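Local structure of vinylacetyl-CoA Delta-isomerase (Nitrosopumilus maritimus SCM1, 6VJR) at residues G385-V388 with V389-S393; S237-G241 with D242-G246; M422-L425 with R426-E429. The protein is an oxygen-tolerant 4-hydroxybutyryl-CoA dehydratase that carries FAD and a [4Fe-4S] cluster and probably also isomerises vinylacetyl-CoA. One frame throughout, in Å; residues are numbered along the deposited sequence. Where two conformers were deposited one is given.

The three contacts lie on one side of the chain's centre. Contact 2 comes first along the chain, in the loop between strands 224-228 and 254-259. Contact 1 follows, at the short helix 387-390, and contact 3 lies later, on helix 418-432. The centres of contacts 1 and 3 are about 9 Å apart, those of 2 and 3 about 12 Å, and those of 1 and 2 about 15 Å. Helix 418-432 touches both other contacts, and its Arg426 bonds to each. All three contacts reach the second subunit. A sodium-binding loop and an FAD-binding turn, far apart in sequence, thus meet at one helix beside a subunit interface.

Contact 1 (G385-V388 with V389-S393); sequences GGLV and VTLPS. With FAD (flavin-adenine dinucleotide), chain V.
Leu387 and Leu391 meet one turn apart, with Leu387 CG 3.7 Å from Leu391 CD1. In Leu391, CG stands opposite the backbone N (chi1 -169°), which brings CD1 against Leu387. Leu391 CB lies 3.3 Å from Leu387 O. This leucine pair is the tight part of the contact. The CD1 branch of Leu387 also reaches Thr390 OG1 at 3.6 Å, the two side chains crossing at about a right angle. That hydroxyl is hydrogen-bonded to His186 of the second subunit. With an alanine at Leu387, Leu391 CD1 would probably lose its apolar partner, and a gap would be likely to open toward Leu425.

A second close fit is with the FAD. Gly386 N donates to FAD O1P at 2.9 Å. A CB on Gly385 or Gly386 would collide with the cofactor, so the bare backbone can come close to the diphosphate and ribityl chain. Farther along, Val389 CG2 lies 4.0 Å from the flavin methyl C8M.

The valine side is thinner. Val388 CG1 and Val389 CG1 are 4.2 Å apart. Even here there is no solvent side, because every touching residue is buried. In the backbone, Val389 N donates to Gly386 O at 3.0 Å. The bonds of Thr390 N to Gly386 O and Leu387 O are weak, as is that of Leu391 N to Leu387 O. The turn is a short, poorly bonded helix that ends in an extended run.

Gly385 follows directly on helix 372-384. Leu387, Val388 and Leu391 pack on helix 418-432, and Ser393 is the N-cap of helix 394-397. Across the interface, Thr390 and Pro392 pack on strands 254-259 and 224-228 of the second subunit.

Contact 2 (S237-G241 with D242-G246); sequences SMEEG and DIDDG. With NA (sodium ion), chain K; NA (sodium ion), chain L.
The carboxylate of Asp245 lies between Ser237 CA on one side of its plane and Gly241 O on the other. Ser237 CA is 3.7 Å from Asp245 OD2. At the edges, the sodium ion of chain K sits at OD1, almost level with the carboxylate plane, and water 2 is at OD2. Gly241 O and Asp245 OD1 do not bond to each other; both bind this ion, at 2.2 Å from Gly241 O and 2.4 Å from Asp245 OD1. In Asp245, CG stands opposite the carbonyl carbon (chi1 -52°), which turns the carboxylate toward the ion. The second carboxylate, that of Asp242, sits beside the Gly241 carbonyl, and its OD1 accepts bonds from waters 2 and 3.

This is a sodium-binding loop between strands 224-228 and 254-259, with a type I beta turn from Ile243 to Gly246. Glu239 O, Arg236 O and waters 1 and 2 complete six ligands around the first sodium ion. Water 2 donates to Asp245 OD2 at 2.6 Å and also binds the second ion, of chain L, which Ser237 O holds too.

Glu239 OE2 and Asp244 OD2 are like charges 4.5 Å apart. Arg230 of the second subunit forms salt bridges with both, which probably offsets their repulsion. Asp244 OD2 also accepts a hydrogen bond from Glu394 N.

Contact 3 (M422-L425 with R426-E429); sequences MRIL and RLIE
Residues Met422 to Leu425 bond to Arg426 to Glu429 as successive turns of one alpha helix, a local contact inside helix 418-432. Four regular bonds join them, each from a backbone N to the carbonyl O four residues earlier. The shortest is Glu429 N to Leu425 O, at 2.9 Å. The bond of Arg426 N to Met422 O is 3.0 Å long.

Side chains lie along this frame. Arg426 CG rests 3.4 Å from Met422 O. The chain then turns about its CB-CG bond (chi2 -66°) and sends the guanidinium along the helix toward Glu429. Arg426 NH1 donates to Glu429 OE1 at 2.9 Å in a salt bridge. It meets that oxygen from above the carboxylate plane, 41° out of it.

The helix belongs to the largely helical C-terminal part of the protein. This is consistent with its place in the acyl-CoA dehydrogenase clan. One face of the helix is apolar. Leu425 and Ile428 pack against helices 295-314, 372-384 and 387-390. Ile428 CG1 also sits 3.5 Å from Ile424 O. On another side, Ile424 CD1 and Leu427 CD2 touch at 4.2 Å, and both residues pack on Ala471 of the third subunit.

The buried guanidinium of Arg426 is gripped by three partners. NE pairs with Asp244 OD1 in a salt bridge, NH1 with Glu429, and NH2 donates to Leu391 O. Together they fix its rotation. Glu429 OE1 has a second salt bridge, to Arg236, and two cations at one oxygen would be expected to stabilise its negative charge. Arg423 pairs with Glu419 and bonds to Ala475 O of the third subunit.

Contact 1 (G385-V388 with V389-S393)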
loop_
_atom_site.group_PDB
_atom_site.type_symbol
_atom_site.label_atom_id
_atom_site.label_comp_id
_atom_site.label_asym_id
_atom_site.label_seq_id
_atom_site.Cartn_x
_atom_site.Cartn_y
_atom_site.Cartn_z
ATOM N N GLY A 385 9.451 -18.755 -7.238
ATOM C CA GLY A 385 10.858 -18.711 -7.640
ATOM C C GLY A 385 11.058 -18.397 -9.126
ATOM O O GLY A 385 10.108 -18.261 -9.909
ATOM N N GLY A 386 12.341 -18.245 -9.499
ATOM C CA GLY A 386 12.694 -17.818 -10.838
ATOM C C GLY A 386 12.231 -18.724 -11.976
ATOM O O GLY A 386 12.063 -18.253 -13.124
ATOM N N LEU A 387 12.089 -20.035 -11.695
ATOM C CA LEU A 387 11.733 -21.000 -12.735
ATOM C C LEU A 387 10.353 -20.705 -13.321
ATOM O O LEU A 387 10.061 -21.131 -14.417
ATOM C CB LEU A 387 11.818 -22.391 -12.108
ATOM C CG LEU A 387 12.199 -23.574 -12.971
ATOM C CD1 LEU A 387 13.439 -23.353 -13.799
ATOM C CD2 LEU A 387 12.278 -24.774 -12.061
ATOM N N VAL A 388 9.527 -19.916 -12.634
ATOM C CA VAL A 388 8.233 -19.513 -13.160
ATOM C C VAL A 388 8.383 -18.798 -14.506
ATOM O O VAL A 388 7.478 -18.879 -15.332
ATOM C CB VAL A 388 7.407 -18.770 -12.084
ATOM C CG1 VAL A 388 7.882 -17.346 -11.866
ATOM C CG2 VAL A 388 5.913 -18.799 -12.376
ATOM N N VAL A 389 9.534 -18.119 -14.750
ATOM C CA VAL A 389 9.783 -17.468 -16.012
ATOM C C VAL A 389 10.967 -18.035 -16.790
ATOM O O VAL A 389 11.163 -17.586 -17.900
ATOM C CB VAL A 389 9.910 -15.943 -15.857
ATOM C CG1 VAL A 389 8.580 -15.318 -15.440
ATOM C CG2 VAL A 389 11.063 -15.521 -14.937
ATOM N N THR A 390 11.760 -18.938 -16.239
ATOM C CA THR A 390 12.889 -19.438 -16.987
ATOM C C THR A 390 12.768 -20.917 -17.352
ATOM O O THR A 390 13.695 -21.498 -17.903
ATOM C CB THR A 390 14.200 -19.221 -16.229
ATOM O OG1 THR A 390 14.300 -20.128 -15.130
ATOM C CG2 THR A 390 14.434 -17.802 -15.744
ATOM N N LEU A 391 11.630 -21.538 -17.075
ATOM C CA LEU A 391 11.498 -22.963 -17.320
ATOM C C LEU A 391 11.613 -23.308 -18.815
ATOM O O LEU A 391 10.968 -22.677 -19.673
ATOM C CB LEU A 391 10.086 -23.310 -16.868
ATOM C CG LEU A 391 9.774 -24.799 -16.785
ATOM C CD1 LEU A 391 10.623 -25.503 -15.722
ATOM C CD2 LEU A 391 8.313 -24.953 -16.483
ATOM N N PRO A 392 12.406 -24.325 -19.191
ATOM C CA PRO A 392 12.433 -24.795 -20.582
ATOM C C PRO A 392 11.090 -25.387 -21.042
ATOM O O PRO A 392 10.227 -25.736 -20.211
ATOM C CB PRO A 392 13.532 -25.825 -20.590
ATOM C CG PRO A 392 14.443 -25.395 -19.431
ATOM C CD PRO A 392 13.461 -24.932 -18.369
ATOM N N SER A 393 10.925 -25.450 -22.361
ATOM C CA SER A 393 9.705 -25.944 -22.982
ATOM C C SER A 393 9.470 -27.429 -22.708
ATOM O O SER A 393 10.385 -28.202 -22.426
ATOM C CB SER A 393 9.762 -25.729 -24.490
ATOM O OG SER A 393 10.581 -26.699 -25.149
HETATM P PA FAD V . 13.571 -20.209 -4.634
HETATM O O1A FAD V . 14.802 -20.160 -3.815
HETATM O O2A FAD V . 12.943 -21.529 -4.920
HETATM O O5B FAD V . 12.563 -19.196 -3.952
HETATM C C5B FAD V . 11.136 -19.447 -3.992
HETATM C C4B FAD V . 10.508 -18.961 -2.709
HETATM O O4B FAD V . 10.943 -19.837 -1.644
HETATM C C3B FAD V . 10.907 -17.529 -2.264
HETATM O O3B FAD V . 9.816 -16.896 -1.591
HETATM C C2B FAD V . 12.083 -17.779 -1.282
HETATM O O2B FAD V . 12.309 -16.777 -0.307
HETATM C C1B FAD V . 11.628 -19.084 -0.638
HETATM N N9A FAD V . 12.697 -19.888 -0.069
HETATM C C8A FAD V . 13.661 -20.596 -0.737
HETATM N N7A FAD V . 14.487 -21.238 0.060
HETATM C C5A FAD V . 14.050 -20.937 1.331
HETATM C C6A FAD V . 14.503 -21.342 2.602
HETATM N N6A FAD V . 15.525 -22.172 2.776
HETATM N N1A FAD V . 13.863 -20.844 3.690
HETATM C C2A FAD V . 12.823 -20.028 3.468
HETATM N N3A FAD V . 12.311 -19.578 2.324
HETATM C C4A FAD V . 12.941 -20.104 1.271
HETATM N N1 FAD V . 21.196 -16.132 -11.045
HETATM C C2 FAD V . 22.488 -16.156 -11.495
HETATM O O2 FAD V . 23.395 -16.739 -10.901
HETATM N N3 FAD V . 22.809 -15.517 -12.673
HETATM C C4 FAD V . 21.986 -14.779 -13.479
HETATM O O4 FAD V . 22.377 -14.316 -14.556
HETATM C C4X FAD V . 20.623 -14.829 -13.058
HETATM N N5 FAD V . 19.712 -14.197 -13.815
HETATM C C5X FAD V . 18.380 -14.397 -13.518
HETATM C C6 FAD V . 17.380 -13.940 -14.384
HETATM C C7 FAD V . 16.028 -14.189 -14.141
HETATM C C7M FAD V . 14.978 -13.775 -15.141
HETATM C C8 FAD V . 15.637 -14.684 -12.895
HETATM C C8M FAD V . 14.195 -14.953 -12.575
HETATM C C9 FAD V . 16.608 -15.148 -12.029
HETATM C C9A FAD V . 17.985 -15.004 -12.315
HETATM N N10 FAD V . 18.980 -15.495 -11.466
HETATM C C10 FAD V . 20.313 -15.523 -11.837
HETATM C "C1'" FAD V . 18.560 -16.362 -10.354
HETATM C "C2'" FAD V . 18.035 -15.692 -9.099
HETATM O "O2'" FAD V . 19.161 -15.282 -8.333
HETATM C "C3'" FAD V . 17.181 -16.685 -8.332
HETATM O "O3'" FAD V . 15.973 -16.789 -9.066
HETATM C "C4'" FAD V . 16.953 -16.303 -6.863
HETATM O "O4'" FAD V . 18.120 -16.433 -6.060
HETATM C "C5'" FAD V . 15.822 -17.092 -6.242
HETATM O "O5'" FAD V . 16.199 -18.499 -6.286
HETATM P P FAD V . 15.167 -19.542 -6.916
HETATM O O1P FAD V . 14.781 -19.125 -8.253
HETATM O O2P FAD V . 15.779 -20.877 -6.732
HETATM O O3P FAD V . 13.858 -19.469 -6.042
#

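Contact 2 (S237-G241 with D242-G246)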
loop_
_atom_site.group_PDB
_atom_site.type_symbol
_atom_site.label_atom_id
_atom_site.label_comp_id
_atom_site.label_asym_id
_atom_site.label_seq_id
_atom_site.Cartn_x
_atom_site.Cartn_y
_atom_site.Cartn_z
ATOM N N SER A 237 -1.411 -22.564 -27.147
ATOM C CA SER A 237 -2.556 -23.434 -27.338
ATOM C C SER A 237 -2.436 -24.247 -28.626
ATOM O O SER A 237 -2.969 -25.344 -28.690
ATOM C CB SER A 237 -3.844 -22.636 -27.353
ATOM O OG SER A 237 -3.887 -21.759 -28.475
ATOM N N MET A 238 -1.819 -23.662 -29.653
ATOM C CA MET A 238 -1.706 -24.240 -30.976
ATOM C C MET A 238 -0.483 -25.144 -31.114
ATOM O O MET A 238 -0.328 -25.781 -32.152
ATOM C CB MET A 238 -1.657 -23.123 -32.024
ATOM C CG MET A 238 -2.939 -22.315 -32.000
ATOM S SD MET A 238 -2.889 -20.722 -32.834
ATOM C CE MET A 238 -2.552 -21.215 -34.528
ATOM N N GLU A 239 0.398 -25.141 -30.112
ATOM C CA GLU A 239 1.562 -26.010 -30.092
ATOM C C GLU A 239 1.142 -27.367 -29.539
ATOM O O GLU A 239 0.276 -27.443 -28.679
ATOM C CB GLU A 239 2.671 -25.508 -29.161
ATOM C CG GLU A 239 3.160 -24.079 -29.390
ATOM C CD GLU A 239 3.964 -23.532 -28.196
ATOM O OE1 GLU A 239 4.355 -22.321 -28.287
ATOM O OE2 GLU A 239 4.201 -24.307 -27.176
ATOM N N GLU A 240 1.770 -28.423 -30.042
ATOM C CA GLU A 240 1.591 -29.742 -29.478
ATOM C C GLU A 240 2.147 -29.703 -28.063
ATOM O O GLU A 240 3.115 -28.987 -27.746
ATOM C CB GLU A 240 2.297 -30.839 -30.278
ATOM C CG GLU A 240 1.774 -30.924 -31.702
ATOM C CD GLU A 240 0.715 -31.989 -31.922
ATOM O OE1 GLU A 240 -0.287 -31.982 -31.172
ATOM O OE2 GLU A 240 0.909 -32.836 -32.835
ATOM N N GLY A 241 1.473 -30.437 -27.212
ATOM C CA GLY A 241 1.806 -30.526 -25.809
ATOM C C GLY A 241 0.925 -29.568 -25.019
ATOM O O GLY A 241 0.592 -28.479 -25.493
ATOM N N ASP A 242 0.599 -29.957 -23.788
ATOM C CA ASP A 242 -0.316 -29.191 -22.970
ATOM C C ASP A 242 0.341 -28.563 -21.736
ATOM O O ASP A 242 -0.287 -27.737 -21.093
ATOM C CB ASP A 242 -1.481 -30.077 -22.559
ATOM C CG ASP A 242 -2.441 -30.444 -23.687
ATOM O OD1 ASP A 242 -2.420 -29.762 -24.766
ATOM O OD2 ASP A 242 -3.219 -31.400 -23.478
ATOM N N ILE A 243 1.568 -28.936 -21.376
ATOM C CA ILE A 243 2.168 -28.417 -20.162
ATOM C C ILE A 243 2.398 -26.907 -20.243
ATOM O O ILE A 243 2.042 -26.206 -19.310
ATOM C CB ILE A 243 3.429 -29.198 -19.796
ATOM C CG1 ILE A 243 3.122 -30.654 -19.447
ATOM C CG2 ILE A 243 4.202 -28.490 -18.696
ATOM C CD1 ILE A 243 4.348 -31.475 -19.108
ATOM N N ASP A 244 2.948 -26.410 -21.355
ATOM C CA ASP A 244 3.348 -25.009 -21.411
ATOM C C ASP A 244 2.144 -24.064 -21.408
ATOM O O ASP A 244 2.268 -22.901 -21.067
ATOM C CB ASP A 244 4.313 -24.758 -22.558
ATOM C CG ASP A 244 5.634 -25.496 -22.433
ATOM O OD1 ASP A 244 5.907 -25.960 -21.311
ATOM O OD2 ASP A 244 6.363 -25.616 -23.459
ATOM N N ASP A 245 0.949 -24.566 -21.725
ATOM C CA ASP A 245 -0.271 -23.790 -21.642
ATOM C C ASP A 245 -0.662 -23.391 -20.203
ATOM O O ASP A 245 -1.438 -22.424 -20.005
ATOM C CB ASP A 245 -1.487 -24.558 -22.174
ATOM C CG ASP A 245 -1.423 -25.184 -23.570
ATOM O OD1 ASP A 245 -0.329 -25.493 -24.060
ATOM O OD2 ASP A 245 -2.481 -25.358 -24.200
ATOM N N GLY A 246 -0.235 -24.188 -19.209
ATOM C CA GLY A 246 -0.529 -23.958 -17.798
ATOM C C GLY A 246 -1.899 -24.478 -17.411
ATOM O O GLY A 246 -2.016 -25.391 -16.592
HETATM NA NA NA K . 0.171 -26.408 -26.226
HETATM NA NA NA L . -3.950 -27.308 -27.724
HETATM O O HOH W 1 2.692 -26.318 -26.017
HETATM O O HOH W 2 -2.079 -27.069 -26.165
HETATM O O HOH W 3 -4.908 -29.115 -26.086
HETATM O O HOH W 4 -5.988 -26.019 -27.040
HETATM O O HOH W 5 -5.116 -28.479 -28.911
#

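Contact 3 (M422-L425 with R426-E429)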
loop_
_atom_site.group_PDB
_atom_site.type_symbol
_atom_site.label_atom_id
_atom_site.label_comp_id
_atom_site.label_asym_id
_atom_site.label_seq_id
_atom_site.Cartn_x
_atom_site.Cartn_y
_atom_site.Cartn_z
ATOM N N MET A 422 6.887 -28.763 -12.923
ATOM C CA MET A 422 6.753 -28.003 -14.157
ATOM C C MET A 422 5.313 -27.558 -14.400
ATOM O O MET A 422 5.068 -26.407 -14.762
ATOM C CB MET A 422 7.290 -28.761 -15.369
ATOM C CG MET A 422 8.742 -29.046 -15.244
ATOM S SD MET A 422 9.491 -29.911 -16.638
ATOM C CE MET A 422 8.578 -29.076 -17.941
ATOM N N ARG A 423 4.361 -28.470 -14.253
ATOM C CA ARG A 423 2.981 -28.131 -14.534
ATOM C C ARG A 423 2.484 -26.999 -13.626
ATOM O O ARG A 423 1.775 -26.102 -14.072
ATOM C CB ARG A 423 2.087 -29.369 -14.361
ATOM C CG ARG A 423 2.165 -30.333 -15.525
ATOM C CD ARG A 423 1.445 -31.640 -15.218
ATOM N NE ARG A 423 1.382 -32.561 -16.342
ATOM C CZ ARG A 423 0.641 -32.393 -17.418
ATOM N NH1 ARG A 423 -0.307 -31.477 -17.455
ATOM N NH2 ARG A 423 0.772 -33.241 -18.420
ATOM N N ILE A 424 2.825 -27.059 -12.331
ATOM C CA ILE A 424 2.298 -26.057 -11.416
ATOM C C ILE A 424 2.958 -24.695 -11.710
ATOM O O ILE A 424 2.300 -23.662 -11.675
ATOM C CB ILE A 424 2.370 -26.464 -9.935
ATOM C CG1 ILE A 424 1.309 -25.688 -9.152
ATOM C CG2 ILE A 424 3.768 -26.300 -9.353
ATOM C CD1 ILE A 424 -0.098 -26.211 -9.379
ATOM N N LEU A 425 4.249 -24.676 -12.042
ATOM C CA LEU A 425 4.905 -23.439 -12.446
ATOM C C LEU A 425 4.253 -22.816 -13.682
ATOM O O LEU A 425 4.016 -21.600 -13.720
ATOM C CB LEU A 425 6.404 -23.659 -12.652
ATOM C CG LEU A 425 7.227 -23.950 -11.389
ATOM C CD1 LEU A 425 8.535 -24.580 -11.738
ATOM C CD2 LEU A 425 7.461 -22.657 -10.638
ATOM N N ARG A 426 3.942 -23.654 -14.672
ATOM C CA ARG A 426 3.242 -23.176 -15.878
ATOM C C ARG A 426 1.868 -22.596 -15.529
ATOM O O ARG A 426 1.432 -21.637 -16.138
ATOM C CB ARG A 426 3.140 -24.262 -16.952
ATOM C CG ARG A 426 4.504 -24.531 -17.593
ATOM C CD ARG A 426 4.995 -23.335 -18.377
ATOM N NE ARG A 426 6.102 -23.741 -19.233
ATOM C CZ ARG A 426 7.216 -22.996 -19.442
ATOM N NH1 ARG A 426 7.198 -21.722 -19.129
ATOM N NH2 ARG A 426 8.264 -23.539 -20.044
ATOM N N LEU A 427 1.139 -23.217 -14.582
ATOM C CA LEU A 427 -0.135 -22.675 -14.151
ATOM C C LEU A 427 0.029 -21.250 -13.605
ATOM O O LEU A 427 -0.743 -20.329 -13.965
ATOM C CB LEU A 427 -0.901 -23.605 -13.228
ATOM C CG LEU A 427 -2.274 -23.100 -12.800
ATOM C CD1 LEU A 427 -3.227 -22.927 -13.968
ATOM C CD2 LEU A 427 -2.853 -24.028 -11.759
ATOM N N ILE A 428 1.027 -21.065 -12.737
ATOM C CA ILE A 428 1.301 -19.737 -12.172
ATOM C C ILE A 428 1.660 -18.745 -13.278
ATOM O O ILE A 428 1.129 -17.635 -13.300
ATOM C CB ILE A 428 2.357 -19.802 -11.058
ATOM C CG1 ILE A 428 1.861 -20.659 -9.905
ATOM C CG2 ILE A 428 2.676 -18.394 -10.572
ATOM C CD1 ILE A 428 2.912 -20.983 -8.851
ATOM N N GLU A 429 2.530 -19.142 -14.208
ATOM C CA GLU A 429 2.868 -18.286 -15.342
ATOM C C GLU A 429 1.618 -17.893 -16.140
ATOM O O GLU A 429 1.403 -16.743 -16.494
ATOM C CB GLU A 429 3.900 -18.992 -16.220
ATOM C CG GLU A 429 4.439 -18.136 -17.356
ATOM C CD GLU A 429 5.111 -18.892 -18.523
ATOM O OE1 GLU A 429 4.867 -20.122 -18.664
ATOM O OE2 GLU A 429 5.889 -18.278 -19.302
#